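Local atomic coordinates of BlEst2 (Bacillus licheniformis, PDB entry 6WPX), a protein that probably hydrolyses ester bonds as a lipase or esterase of the alpha/beta-hydrolase class, with a C-terminal domain that exerts autoinhibitory effects. Residues A[223-227]-A[287-292]; A[305-309]-A[459-465]; A[311-317]-A[356-362]; A[402-406]-A[454-458]. All coordinates share one frame; numbering follows the deposited sequence.

Contact 1 (A[223-227]-A[287-292])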
loop_
_atom_site.group_PDB
_atom_site.type_symbol
_atom_site.label_atom_id
_atom_site.label_comp_id
_atom_site.label_asym_id
_atom_site.label_seq_id
_atom_site.Cartn_x
_atom_site.Cartn_y
_atom_site.Cartn_z
ATOM N N TYR A 223 -0.719 10.080 3.086
ATOM C CA TYR A 223 0.425 9.666 2.271
ATOM C C TYR A 223 -0.095 9.267 0.880
ATOM O O TYR A 223 0.379 9.759 -0.135
ATOM C CB TYR A 223 1.188 8.495 2.906
ATOM C CG TYR A 223 2.492 8.238 2.180
ATOM C CD1 TYR A 223 3.630 8.997 2.455
ATOM C CD2 TYR A 223 2.568 7.291 1.165
ATOM C CE1 TYR A 223 4.807 8.815 1.735
ATOM C CE2 TYR A 223 3.754 7.068 0.472
ATOM C CZ TYR A 223 4.859 7.848 0.740
ATOM O OH TYR A 223 6.007 7.612 0.041
ATOM N N LEU A 224 -1.088 8.380 0.842
ATOM C CA LEU A 224 -1.621 7.914 -0.432
ATOM C C LEU A 224 -2.420 8.985 -1.181
ATOM O O LEU A 224 -2.522 8.893 -2.403
ATOM C CB LEU A 224 -2.421 6.621 -0.259
ATOM C CG LEU A 224 -1.642 5.409 0.209
ATOM C CD1 LEU A 224 -2.566 4.241 0.390
ATOM C CD2 LEU A 224 -0.506 5.024 -0.768
ATOM N N ASN A 225 -2.897 10.039 -0.480
ATOM C CA ASN A 225 -3.570 11.194 -1.107
ATOM C C ASN A 225 -2.636 11.883 -2.103
ATOM O O ASN A 225 -3.120 12.540 -3.008
ATOM C CB ASN A 225 -4.004 12.227 -0.057
ATOM C CG ASN A 225 -5.361 11.952 0.508
ATOM O OD1 ASN A 225 -6.045 11.026 0.094
ATOM N ND2 ASN A 225 -5.741 12.708 1.496
ATOM N N MET A 226 -1.319 11.696 -1.968
ATOM C CA MET A 226 -0.365 12.277 -2.923
ATOM C C MET A 226 -0.510 11.606 -4.285
ATOM O O MET A 226 -0.099 12.182 -5.280
ATOM C CB MET A 226 1.067 12.098 -2.429
ATOM C CG MET A 226 1.373 12.894 -1.150
ATOM S SD MET A 226 3.126 12.814 -0.779
ATOM C CE MET A 226 3.372 10.979 -0.597
ATOM N N PHE A 227 -1.045 10.361 -4.314
ATOM C CA PHE A 227 -1.234 9.547 -5.517
ATOM C C PHE A 227 -2.674 9.607 -6.029
ATOM O O PHE A 227 -2.867 9.634 -7.235
ATOM C CB PHE A 227 -0.799 8.093 -5.262
ATOM C CG PHE A 227 0.630 7.954 -4.788
ATOM C CD1 PHE A 227 1.679 7.867 -5.700
ATOM C CD2 PHE A 227 0.927 7.905 -3.429
ATOM C CE1 PHE A 227 3.004 7.739 -5.259
ATOM C CE2 PHE A 227 2.250 7.781 -2.990
ATOM C CZ PHE A 227 3.277 7.691 -3.905
ATOM N N LEU A 287 -0.560 14.276 -9.047
ATOM C CA LEU A 287 0.491 13.665 -8.224
ATOM C C LEU A 287 1.257 14.718 -7.423
ATOM O O LEU A 287 1.706 15.715 -7.994
ATOM C CB LEU A 287 1.446 12.775 -9.069
ATOM C CG LEU A 287 2.710 12.141 -8.395
ATOM C CD1 LEU A 287 2.367 11.194 -7.234
ATOM C CD2 LEU A 287 3.495 11.328 -9.395
ATOM N N SER A 288 1.344 14.516 -6.096
ATOM C CA SER A 288 2.046 15.382 -5.138
ATOM C C SER A 288 3.250 14.627 -4.620
ATOM O O SER A 288 3.331 13.411 -4.801
ATOM C CB SER A 288 1.138 15.740 -3.967
ATOM O OG SER A 288 0.075 16.557 -4.427
ATOM N N TYR A 289 4.164 15.332 -3.928
ATOM C CA TYR A 289 5.384 14.726 -3.459
ATOM C C TYR A 289 5.630 15.023 -2.022
ATOM O O TYR A 289 5.314 16.126 -1.558
ATOM C CB TYR A 289 6.569 15.216 -4.306
ATOM C CG TYR A 289 6.392 14.943 -5.782
ATOM C CD1 TYR A 289 6.714 13.701 -6.326
ATOM C CD2 TYR A 289 5.835 15.902 -6.627
ATOM C CE1 TYR A 289 6.557 13.449 -7.691
ATOM C CE2 TYR A 289 5.613 15.635 -7.976
ATOM C CZ TYR A 289 6.011 14.423 -8.512
ATOM O OH TYR A 289 5.838 14.186 -9.856
ATOM N N PRO A 290 6.221 14.058 -1.287
ATOM C CA PRO A 290 6.526 14.331 0.124
ATOM C C PRO A 290 7.969 14.820 0.266
ATOM O O PRO A 290 8.700 14.902 -0.706
ATOM C CB PRO A 290 6.388 12.939 0.754
ATOM C CG PRO A 290 6.946 12.005 -0.320
ATOM C CD PRO A 290 6.635 12.681 -1.671
ATOM N N PHE A 291 8.378 15.059 1.497
ATOM C CA PHE A 291 9.755 15.268 1.919
ATOM C C PHE A 291 9.928 14.187 2.958
ATOM O O PHE A 291 9.070 14.035 3.847
ATOM C CB PHE A 291 10.027 16.658 2.526
ATOM C CG PHE A 291 11.432 16.725 3.094
ATOM C CD1 PHE A 291 12.538 16.809 2.252
ATOM C CD2 PHE A 291 11.650 16.671 4.467
ATOM C CE1 PHE A 291 13.828 16.890 2.773
ATOM C CE2 PHE A 291 12.942 16.756 4.989
ATOM C CZ PHE A 291 14.024 16.862 4.139
ATOM N N ILE A 292 11.011 13.412 2.839
ATOM C CA ILE A 292 11.238 12.260 3.712
ATOM C C ILE A 292 12.639 12.174 4.247
ATOM O O ILE A 292 13.598 12.327 3.503
ATOM C CB ILE A 292 10.882 10.921 2.962
ATOM C CG1 ILE A 292 9.467 10.920 2.367
ATOM C CG2 ILE A 292 11.115 9.664 3.829
ATOM C CD1 ILE A 292 9.227 9.807 1.366
#
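Met226 and Pro290 cross at about a right angle, with the thioether of the first laid against the ring of the second. The sulfur SD of Met226 sits 3.4 Å from Pro290 N and 3.6 Å from Pro290 CB, while its terminal methyl CE comes within 3.7 Å of Pro290 CG. A bend at chi3 (-59°) turns that methyl back toward its own segment, where it rests 3.5 Å above one face of the Tyr223 ring, offset toward the rim. The thioether is wedged between a proline and an aromatic ring that themselves just touch, Tyr223 CE1 to Pro290 CG at 4.4 Å. Beyond it the Tyr223 OH reaches toward Ile292 CD1, the two side chains crossing roughly perpendicularly. At the other end Phe227 and Leu287 lie side by side and point the same way, Phe227 CD1 being 3.7 Å from Leu287 CD1. The backbones are joined by one hydrogen bond, from Ser288 N to Met226 O (2.9 Å), nearly straight at 171° and on a carbonyl lone pair. With an alanine at Met226 this bond could remain, but without the sulfur and methyl a gap would be likely to open beside Pro290 and beneath the Tyr223 face. The contact joins the last part of helix 218-224 and the residues after it, downstream of strand 201-205 in the hydrolase-type mixed sheet, to the first part of strand 290-297, at the edge of an antiparallel sheet. Helix 152-157 packs on Tyr223 and Phe227, strand 377-386 meets Tyr223, Met226 and Ile292, and strand 462-473 borders Tyr289 and Ile292.

Contact 2 (A[305-309]-A[459-465])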
loop_
_atom_site.group_PDB
_atom_site.type_symbol
_atom_site.label_atom_id
_atom_site.label_comp_id
_atom_site.label_asym_id
_atom_site.label_seq_id
_atom_site.Cartn_x
_atom_site.Cartn_y
_atom_site.Cartn_z
ATOM N N PHE A 305 13.370 21.223 7.423
ATOM C CA PHE A 305 12.719 21.071 6.131
ATOM C C PHE A 305 12.211 22.414 5.663
ATOM O O PHE A 305 11.692 23.196 6.453
ATOM C CB PHE A 305 11.621 19.984 6.111
ATOM C CG PHE A 305 10.365 20.250 6.906
ATOM C CD1 PHE A 305 10.299 19.936 8.261
ATOM C CD2 PHE A 305 9.231 20.755 6.289
ATOM C CE1 PHE A 305 9.131 20.166 8.997
ATOM C CE2 PHE A 305 8.060 20.992 7.025
ATOM C CZ PHE A 305 8.011 20.679 8.369
ATOM N N ALA A 306 12.373 22.671 4.375
ATOM C CA ALA A 306 11.913 23.866 3.706
ATOM C C ALA A 306 10.425 23.735 3.402
ATOM O O ALA A 306 9.932 22.659 3.030
ATOM C CB ALA A 306 12.682 24.061 2.404
ATOM N N VAL A 307 9.715 24.846 3.563
ATOM C CA VAL A 307 8.319 24.963 3.161
ATOM C C VAL A 307 8.357 26.167 2.243
ATOM O O VAL A 307 8.679 27.269 2.691
ATOM C CB VAL A 307 7.305 25.137 4.319
ATOM C CG1 VAL A 307 5.911 25.510 3.777
ATOM C CG2 VAL A 307 7.222 23.867 5.167
ATOM N N GLU A 308 8.082 25.951 0.959
ATOM C CA GLU A 308 8.064 27.027 -0.021
ATOM C C GLU A 308 6.855 27.971 0.212
ATOM O O GLU A 308 5.951 27.662 0.999
ATOM C CB GLU A 308 8.073 26.446 -1.455
ATOM C CG GLU A 308 6.794 25.744 -1.880
ATOM C CD GLU A 308 6.682 24.268 -1.534
ATOM O OE1 GLU A 308 7.500 23.754 -0.734
ATOM O OE2 GLU A 308 5.736 23.627 -2.047
ATOM N N LYS A 309 6.844 29.119 -0.461
ATOM C CA LYS A 309 5.724 30.066 -0.395
ATOM C C LYS A 309 4.539 29.434 -1.114
ATOM O O LYS A 309 4.746 28.649 -2.041
ATOM C CB LYS A 309 6.095 31.405 -1.087
ATOM C CG LYS A 309 7.134 32.242 -0.354
ATOM C CD LYS A 309 7.390 33.572 -1.047
ATOM C CE LYS A 309 8.708 34.172 -0.621
ATOM N NZ LYS A 309 9.018 35.415 -1.373
ATOM N N ASP A 459 9.394 32.218 -6.974
ATOM C CA ASP A 459 9.354 33.364 -6.018
ATOM C C ASP A 459 10.545 33.367 -5.049
ATOM O O ASP A 459 10.428 34.021 -4.017
ATOM C CB ASP A 459 8.048 33.462 -5.233
ATOM C CG ASP A 459 7.745 32.267 -4.345
ATOM O OD1 ASP A 459 8.552 31.977 -3.431
ATOM O OD2 ASP A 459 6.706 31.657 -4.571
ATOM N N ASN A 460 11.583 32.599 -5.362
ATOM C CA ASN A 460 12.878 32.474 -4.656
ATOM C C ASN A 460 12.892 31.667 -3.339
ATOM O O ASN A 460 13.963 31.525 -2.736
ATOM C CB ASN A 460 13.520 33.839 -4.403
ATOM C CG ASN A 460 13.902 34.561 -5.653
ATOM O OD1 ASN A 460 14.691 34.069 -6.463
ATOM N ND2 ASN A 460 13.414 35.781 -5.794
ATOM N N SER A 461 11.748 31.113 -2.905
ATOM C CA SER A 461 11.753 30.361 -1.657
ATOM C C SER A 461 12.340 28.942 -1.853
ATOM O O SER A 461 11.988 28.277 -2.832
ATOM C CB SER A 461 10.355 30.312 -1.050
ATOM O OG SER A 461 9.434 29.683 -1.924
ATOM N N PRO A 462 13.244 28.468 -0.959
ATOM C CA PRO A 462 13.756 27.089 -1.090
ATOM C C PRO A 462 12.636 26.035 -0.988
ATOM O O PRO A 462 11.588 26.279 -0.376
ATOM C CB PRO A 462 14.718 26.950 0.099
ATOM C CG PRO A 462 15.038 28.352 0.514
ATOM C CD PRO A 462 13.789 29.124 0.249
ATOM N N PHE A 463 12.848 24.914 -1.638
ATOM C CA PHE A 463 11.911 23.772 -1.565
ATOM C C PHE A 463 12.731 22.494 -1.417
ATOM O O PHE A 463 13.912 22.500 -1.709
ATOM C CB PHE A 463 11.027 23.664 -2.812
ATOM C CG PHE A 463 11.702 23.119 -4.039
ATOM C CD1 PHE A 463 11.792 21.762 -4.257
ATOM C CD2 PHE A 463 12.249 23.962 -4.986
ATOM C CE1 PHE A 463 12.412 21.263 -5.381
ATOM C CE2 PHE A 463 12.881 23.457 -6.105
ATOM C CZ PHE A 463 12.972 22.112 -6.297
ATOM N N ASN A 464 12.049 21.435 -1.009
ATOM C CA ASN A 464 12.623 20.084 -0.840
ATOM C C ASN A 464 11.514 19.038 -1.075
ATOM O O ASN A 464 10.444 19.221 -0.556
ATOM C CB ASN A 464 13.442 19.918 0.450
ATOM C CG ASN A 464 12.748 20.349 1.724
ATOM O OD1 ASN A 464 13.384 20.740 2.684
ATOM N ND2 ASN A 464 11.439 20.261 1.752
ATOM N N ARG A 465 11.804 18.014 -1.866
ATOM C CA ARG A 465 10.894 16.863 -2.071
ATOM C C ARG A 465 11.748 15.609 -2.188
ATOM O O ARG A 465 12.891 15.714 -2.562
ATOM C CB ARG A 465 9.957 16.984 -3.274
ATOM C CG ARG A 465 8.978 18.137 -3.209
ATOM C CD ARG A 465 7.915 18.046 -2.152
ATOM N NE ARG A 465 6.795 18.926 -2.397
ATOM C CZ ARG A 465 6.749 20.203 -2.084
ATOM N NH1 ARG A 465 7.768 20.784 -1.486
ATOM N NH2 ARG A 465 5.669 20.900 -2.357
HETATM O O HOH W 1 9.753 22.512 0.354
HETATM O O HOH W 2 11.107 27.994 1.944
#
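Arg465 grips Glu308 end-on with two nitrogens, NH2 to OE2 at 2.7 Å and NH1 to OE1 at 3.1 Å, each on the syn side of its carboxylate oxygen. The two side chains meet at about a right angle, their planes 31° apart, and the bend of Glu308 at chi2 (-87°) directs its carboxylate at the guanidinium. Ser387 gives OE2 a further hydrogen bond, Phe385 makes a cation-pi contact with the arginine, and Leu389 of helix 389-397 packs on both residues, so the ion pair is buried yet well partnered. A water joins Glu308 OE1, at 2.8 Å, to Ala306 O and Asn464 N. Strands 305-307 and 462-465 approach to 5.3 Å but run 118° apart, too steep for regular sheet pairing. They belong to different antiparallel sheets, and Phe305 packs against Phe291 and Phe381 of a third, consistent with the interior of a beta-sandwich. In place of a backbone bridge, the amide of Asn464 reaches across: its OD1 accepts from Ala306 N at 2.8 Å, and its ND2 donates weakly to Ala306 O. Ala306 CB packs against Asn464 OD1 and Pro462 O. A second water spans Val307 O and Pro462 O. Lys309 N donates to Ser461 OG, which within the hairpin turn also bonds Asp459 OD1 and Thr457 OG1. The exposed Lys309 passes its methylenes obliquely over the Asp459 carboxylate, and only its polar end is loose: NZ reaches Asp459 O weakly at 3.3 Å and stays 4.0 Å from Asp459 OD1, beyond salt-bridge range.

Contact 3 (A[311-317]-A[356-362])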
loop_
_atom_site.group_PDB
_atom_site.type_symbol
_atom_site.label_atom_id
_atom_site.label_comp_id
_atom_site.label_asym_id
_atom_site.label_seq_id
_atom_site.Cartn_x
_atom_site.Cartn_y
_atom_site.Cartn_z
ATOM N N VAL A 311 2.080 27.358 0.095
ATOM C CA VAL A 311 1.641 26.009 0.475
ATOM C C VAL A 311 0.293 26.135 1.176
ATOM O O VAL A 311 0.157 26.910 2.125
ATOM C CB VAL A 311 2.712 25.238 1.313
ATOM C CG1 VAL A 311 2.183 23.885 1.795
ATOM C CG2 VAL A 311 3.980 25.033 0.513
ATOM N N LYS A 312 -0.695 25.360 0.714
ATOM C CA LYS A 312 -2.044 25.366 1.266
ATOM C C LYS A 312 -2.098 24.582 2.574
ATOM O O LYS A 312 -2.818 24.962 3.502
ATOM C CB LYS A 312 -3.029 24.797 0.235
ATOM C CG LYS A 312 -4.501 25.085 0.525
ATOM C CD LYS A 312 -4.880 26.558 0.331
ATOM C CE LYS A 312 -6.372 26.760 0.396
ATOM N NZ LYS A 312 -7.044 26.327 -0.858
ATOM N N GLU A 313 -1.309 23.497 2.650
ATOM C CA GLU A 313 -1.267 22.615 3.800
ATOM C C GLU A 313 -0.053 21.728 3.760
ATOM O O GLU A 313 0.383 21.294 2.699
ATOM C CB GLU A 313 -2.518 21.702 3.820
ATOM C CG GLU A 313 -2.716 20.950 5.130
ATOM C CD GLU A 313 -3.921 20.034 5.224
ATOM O OE1 GLU A 313 -4.310 19.435 4.199
ATOM O OE2 GLU A 313 -4.446 19.874 6.348
ATOM N N ILE A 314 0.444 21.400 4.942
ATOM C CA ILE A 314 1.456 20.386 5.142
ATOM C C ILE A 314 0.866 19.408 6.152
ATOM O O ILE A 314 0.141 19.818 7.056
ATOM C CB ILE A 314 2.877 20.900 5.576
ATOM C CG1 ILE A 314 2.832 21.770 6.856
ATOM C CG2 ILE A 314 3.610 21.621 4.421
ATOM C CD1 ILE A 314 4.197 22.010 7.550
ATOM N N THR A 315 1.165 18.121 5.981
ATOM C CA THR A 315 0.877 17.094 6.980
ATOM C C THR A 315 2.274 16.671 7.382
ATOM O O THR A 315 3.168 16.611 6.529
ATOM C CB THR A 315 -0.102 16.002 6.549
ATOM O OG1 THR A 315 0.537 15.053 5.691
ATOM C CG2 THR A 315 -1.411 16.558 5.925
ATOM N N VAL A 316 2.488 16.499 8.678
ATOM C CA VAL A 316 3.806 16.246 9.263
ATOM C C VAL A 316 3.695 14.994 10.106
ATOM O O VAL A 316 2.843 14.910 10.984
ATOM C CB VAL A 316 4.280 17.483 10.085
ATOM C CG1 VAL A 316 5.701 17.301 10.617
ATOM C CG2 VAL A 316 4.185 18.767 9.272
ATOM N N HIS A 317 4.520 14.003 9.794
ATOM C CA HIS A 317 4.461 12.710 10.448
ATOM C C HIS A 317 5.798 12.256 10.956
ATOM O O HIS A 317 6.767 12.243 10.198
ATOM C CB HIS A 317 3.910 11.644 9.470
ATOM C CG HIS A 317 2.703 12.107 8.745
ATOM N ND1 HIS A 317 1.439 11.921 9.268
ATOM C CD2 HIS A 317 2.602 12.793 7.588
ATOM C CE1 HIS A 317 0.611 12.507 8.423
ATOM N NE2 HIS A 317 1.263 13.038 7.395
ATOM N N SER A 356 1.213 12.665 14.248
ATOM C CA SER A 356 0.849 13.464 13.091
ATOM C C SER A 356 0.305 14.818 13.431
ATOM O O SER A 356 -0.263 15.035 14.507
ATOM C CB SER A 356 -0.163 12.741 12.213
ATOM O OG SER A 356 0.356 11.499 11.778
ATOM N N ALA A 357 0.461 15.733 12.468
ATOM C CA ALA A 357 -0.065 17.091 12.553
ATOM C C ALA A 357 -0.395 17.555 11.143
ATOM O O ALA A 357 0.173 17.059 10.169
ATOM C CB ALA A 357 0.948 18.039 13.197
ATOM N N ALA A 358 -1.346 18.469 11.047
ATOM C CA ALA A 358 -1.754 19.085 9.797
ATOM C C ALA A 358 -1.778 20.588 10.054
ATOM O O ALA A 358 -2.403 21.052 11.020
ATOM C CB ALA A 358 -3.121 18.576 9.362
ATOM N N ILE A 359 -1.008 21.336 9.248
ATOM C CA ILE A 359 -0.877 22.787 9.377
ATOM C C ILE A 359 -1.415 23.447 8.123
ATOM O O ILE A 359 -0.876 23.244 7.028
ATOM C CB ILE A 359 0.579 23.249 9.705
ATOM C CG1 ILE A 359 1.085 22.704 11.052
ATOM C CG2 ILE A 359 0.724 24.773 9.664
ATOM C CD1 ILE A 359 1.911 21.439 10.925
ATOM N N LYS A 360 -2.469 24.259 8.295
ATOM C CA LYS A 360 -3.079 25.014 7.199
ATOM C C LYS A 360 -2.204 26.226 6.942
ATOM O O LYS A 360 -1.671 26.812 7.896
ATOM C CB LYS A 360 -4.502 25.460 7.579
ATOM C CG LYS A 360 -5.478 24.314 7.883
ATOM C CD LYS A 360 -6.572 24.745 8.901
ATOM C CE LYS A 360 -7.957 24.900 8.308
ATOM N NZ LYS A 360 -8.937 25.440 9.296
ATOM N N ASN A 361 -2.049 26.602 5.659
ATOM C CA ASN A 361 -1.273 27.763 5.211
ATOM C C ASN A 361 0.024 27.953 6.004
ATOM O O ASN A 361 0.193 28.974 6.689
ATOM C CB ASN A 361 -2.117 29.052 5.244
ATOM C CG ASN A 361 -3.411 28.953 4.492
ATOM O OD1 ASN A 361 -4.476 28.942 5.089
ATOM N ND2 ASN A 361 -3.338 28.747 3.190
ATOM N N PRO A 362 0.942 26.963 5.966
ATOM C CA PRO A 362 2.178 27.102 6.748
ATOM C C PRO A 362 3.056 28.239 6.249
ATOM O O PRO A 362 3.128 28.463 5.043
ATOM C CB PRO A 362 2.854 25.746 6.570
ATOM C CG PRO A 362 2.360 25.238 5.273
ATOM C CD PRO A 362 0.930 25.689 5.210
HETATM O O HOH W 3 3.649 28.557 2.582
HETATM O O HOH W 4 1.073 29.312 3.281
#
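Ile314 packs beside Ile359 and against Pro362, and its branches divide the work. At CB the chain forks, with CG1 between the backbone N and the carbonyl carbon (chi1 55°). CG1 meets Ile359 CB at 3.9 Å and Pro362 CG at 3.8 Å; CG2 also reaches Pro362 CG, at 3.9 Å. The tip CD1 lies 4.1 Å from both Pro362 CB and Ile359 CD1, and continues to Phe305 and Val307 of the facing sheet. Val311 CG1 also touches the proline at CG, and Val316 CG2 extends the apolar face along Ile359 CD1. Were Ile314 an alanine, Pro362 and Ile359 would probably lack their common neighbour and a gap would be likely to open toward Phe305. Beneath these side chains, Ile314 and Ile359 form a hydrogen-bonded pair, bonded both ways (N to O), as do Val316 and Ala357. On the face bearing Thr315, His317 ND1 and Ser356 OG share a hydrogen bond of 2.8 Å, while Thr315 OG1 bonds both His317 NE2 and Thr384. Both are inner strands of an antiparallel sheet, 165° apart, and on the other edge of strand 313-320 Lys312 and Glu313 both face Asp386 of strand 377-386, a classic beta bulge.

Contact 4 (A[402-406]-A[454-458])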
loop_
_atom_site.group_PDB
_atom_site.type_symbol
_atom_site.label_atom_id
_atom_site.label_comp_id
_atom_site.label_asym_id
_atom_site.label_seq_id
_atom_site.Cartn_x
_atom_site.Cartn_y
_atom_site.Cartn_z
ATOM N N SER A 402 10.627 23.780 -16.554
ATOM C CA SER A 402 9.985 24.291 -15.345
ATOM C C SER A 402 10.549 25.654 -14.958
ATOM O O SER A 402 11.616 26.037 -15.443
ATOM C CB SER A 402 10.145 23.297 -14.198
ATOM O OG SER A 402 11.511 23.046 -13.907
ATOM N N ASN A 403 9.832 26.384 -14.075
ATOM C CA ASN A 403 10.265 27.680 -13.542
ATOM C C ASN A 403 11.031 27.482 -12.216
ATOM O O ASN A 403 11.150 28.414 -11.413
ATOM C CB ASN A 403 9.095 28.675 -13.414
ATOM C CG ASN A 403 7.886 28.166 -12.662
ATOM O OD1 ASN A 403 7.991 27.442 -11.671
ATOM N ND2 ASN A 403 6.700 28.578 -13.091
ATOM N N LEU A 404 11.561 26.246 -12.013
ATOM C CA LEU A 404 12.399 25.852 -10.876
ATOM C C LEU A 404 13.864 26.181 -11.179
ATOM O O LEU A 404 14.339 25.905 -12.291
ATOM C CB LEU A 404 12.256 24.356 -10.562
ATOM C CG LEU A 404 10.940 23.873 -9.949
ATOM C CD1 LEU A 404 11.062 22.437 -9.478
ATOM C CD2 LEU A 404 10.497 24.755 -8.803
ATOM N N ALA A 405 14.533 26.759 -10.167
ATOM C CA ALA A 405 15.925 27.265 -10.229
ATOM C C ALA A 405 16.879 26.541 -9.273
ATOM O O ALA A 405 16.480 26.269 -8.137
ATOM C CB ALA A 405 15.914 28.737 -9.915
ATOM N N ASN A 406 18.109 26.307 -9.746
ATOM C CA ASN A 406 19.237 25.676 -9.010
ATOM C C ASN A 406 18.816 24.288 -8.504
ATOM O O ASN A 406 19.114 23.985 -7.345
ATOM C CB ASN A 406 19.721 26.569 -7.866
ATOM C CG ASN A 406 19.837 28.048 -8.195
ATOM O OD1 ASN A 406 19.848 28.452 -9.351
ATOM N ND2 ASN A 406 19.905 28.882 -7.174
ATOM N N SER A 454 16.100 19.325 -4.264
ATOM C CA SER A 454 16.226 20.612 -3.598
ATOM C C SER A 454 16.436 21.689 -4.670
ATOM O O SER A 454 16.841 21.384 -5.789
ATOM C CB SER A 454 17.411 20.612 -2.633
ATOM O OG SER A 454 18.616 20.332 -3.326
ATOM N N GLY A 455 16.189 22.930 -4.284
ATOM C CA GLY A 455 16.359 24.100 -5.129
ATOM C C GLY A 455 15.487 25.245 -4.674
ATOM O O GLY A 455 15.059 25.299 -3.521
ATOM N N LYS A 456 15.199 26.159 -5.592
ATOM C CA LYS A 456 14.397 27.341 -5.334
ATOM C C LYS A 456 13.201 27.353 -6.250
ATOM O O LYS A 456 13.303 26.867 -7.377
ATOM C CB LYS A 456 15.244 28.587 -5.615
ATOM C CG LYS A 456 15.894 29.213 -4.392
ATOM C CD LYS A 456 16.911 30.303 -4.802
ATOM C CE LYS A 456 16.339 31.381 -5.699
ATOM N NZ LYS A 456 17.354 32.378 -6.124
ATOM N N THR A 457 12.082 27.945 -5.788
ATOM C CA THR A 457 10.870 28.118 -6.606
ATOM C C THR A 457 11.003 29.427 -7.423
ATOM O O THR A 457 12.004 30.140 -7.263
ATOM C CB THR A 457 9.591 28.104 -5.726
ATOM O OG1 THR A 457 9.513 29.317 -4.973
ATOM C CG2 THR A 457 9.530 26.899 -4.783
ATOM N N ALA A 458 9.994 29.762 -8.259
ATOM C CA ALA A 458 9.978 31.005 -9.043
ATOM C C ALA A 458 9.973 32.279 -8.183
ATOM O O ALA A 458 10.506 33.299 -8.618
ATOM C CB ALA A 458 8.790 31.011 -9.985
HETATM O O HOH W 5 8.247 27.664 -8.950
#
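Ala405 and Lys456 pair through both of their peptide groups: Ala405 N donates to Lys456 O at 3.1 Å and Lys456 N to Ala405 O at 2.9 Å. The first bond is nearly straight (171°). This hydrogen-bonded antiparallel pair is the one regular bridge here. To one end, a beta carbon on Gly455 would fall 3.0 Å from Ala405 O, so the glycine gives the carbonyl room. Asn406 and Lys456 lie side by side pointing the same way, the amide ND2 of Asn406 being 4.1 Å from the CD methylene of Lys456. To the other end, Leu404 CD2 comes within 3.8 Å of Lys456 O and also nears Thr457 CA, while Ala458 CB is 3.8 Å from Asn403 O and touches the Asn403 amide carbon CG. A water completes that end, donating to Asn403 OD1 at 2.7 Å and accepting from Ala458 N at 2.8 Å.

The next shell holds these residues in place. Helix 389-397 supplies Gln392, whose OE1 takes the N-H of Asn403, and Leu389, which packs on Leu404 together with Phe463 of the neighbouring strand. Thr457 OG1 is bonded to Ser461 OG across the hairpin turn, and Lys456 NZ weakly to Asn460 OD1. At Asn406 the chain turns a corner, in a left-handed conformation, before entering strand 407-417, whose Lys408 pairs with Ser454. Its direct polar links being backbone bonds and a water bridge, the register rests on the two peptide hydrogen bonds, the glycine merely leaves room, and Leu404 ties the loop to Leu389 and Phe463.

Followed from the N terminus, contact 1 comes first: it closes a loop of about 60 residues, linking the end of helix 218-224 to the first strand of the C-terminal beta-rich part. Contact 2 opens only after it has closed and spans about 150 residues, from strand 300-307 to strand 462-473. Nested within that span, one after the other and without crossing, are contact 3, which pairs two inner strands, and contact 4, which fixes a loop onto strand 445-456. Contact 2 touches all three others: Phe291 meets Phe305 and Asn464, Val307 meets Pro362, and Phe463 N probably hydrogen-bonds Gly455 O. Contacts 3 and 4 stay about 8 Å apart at their nearest atoms.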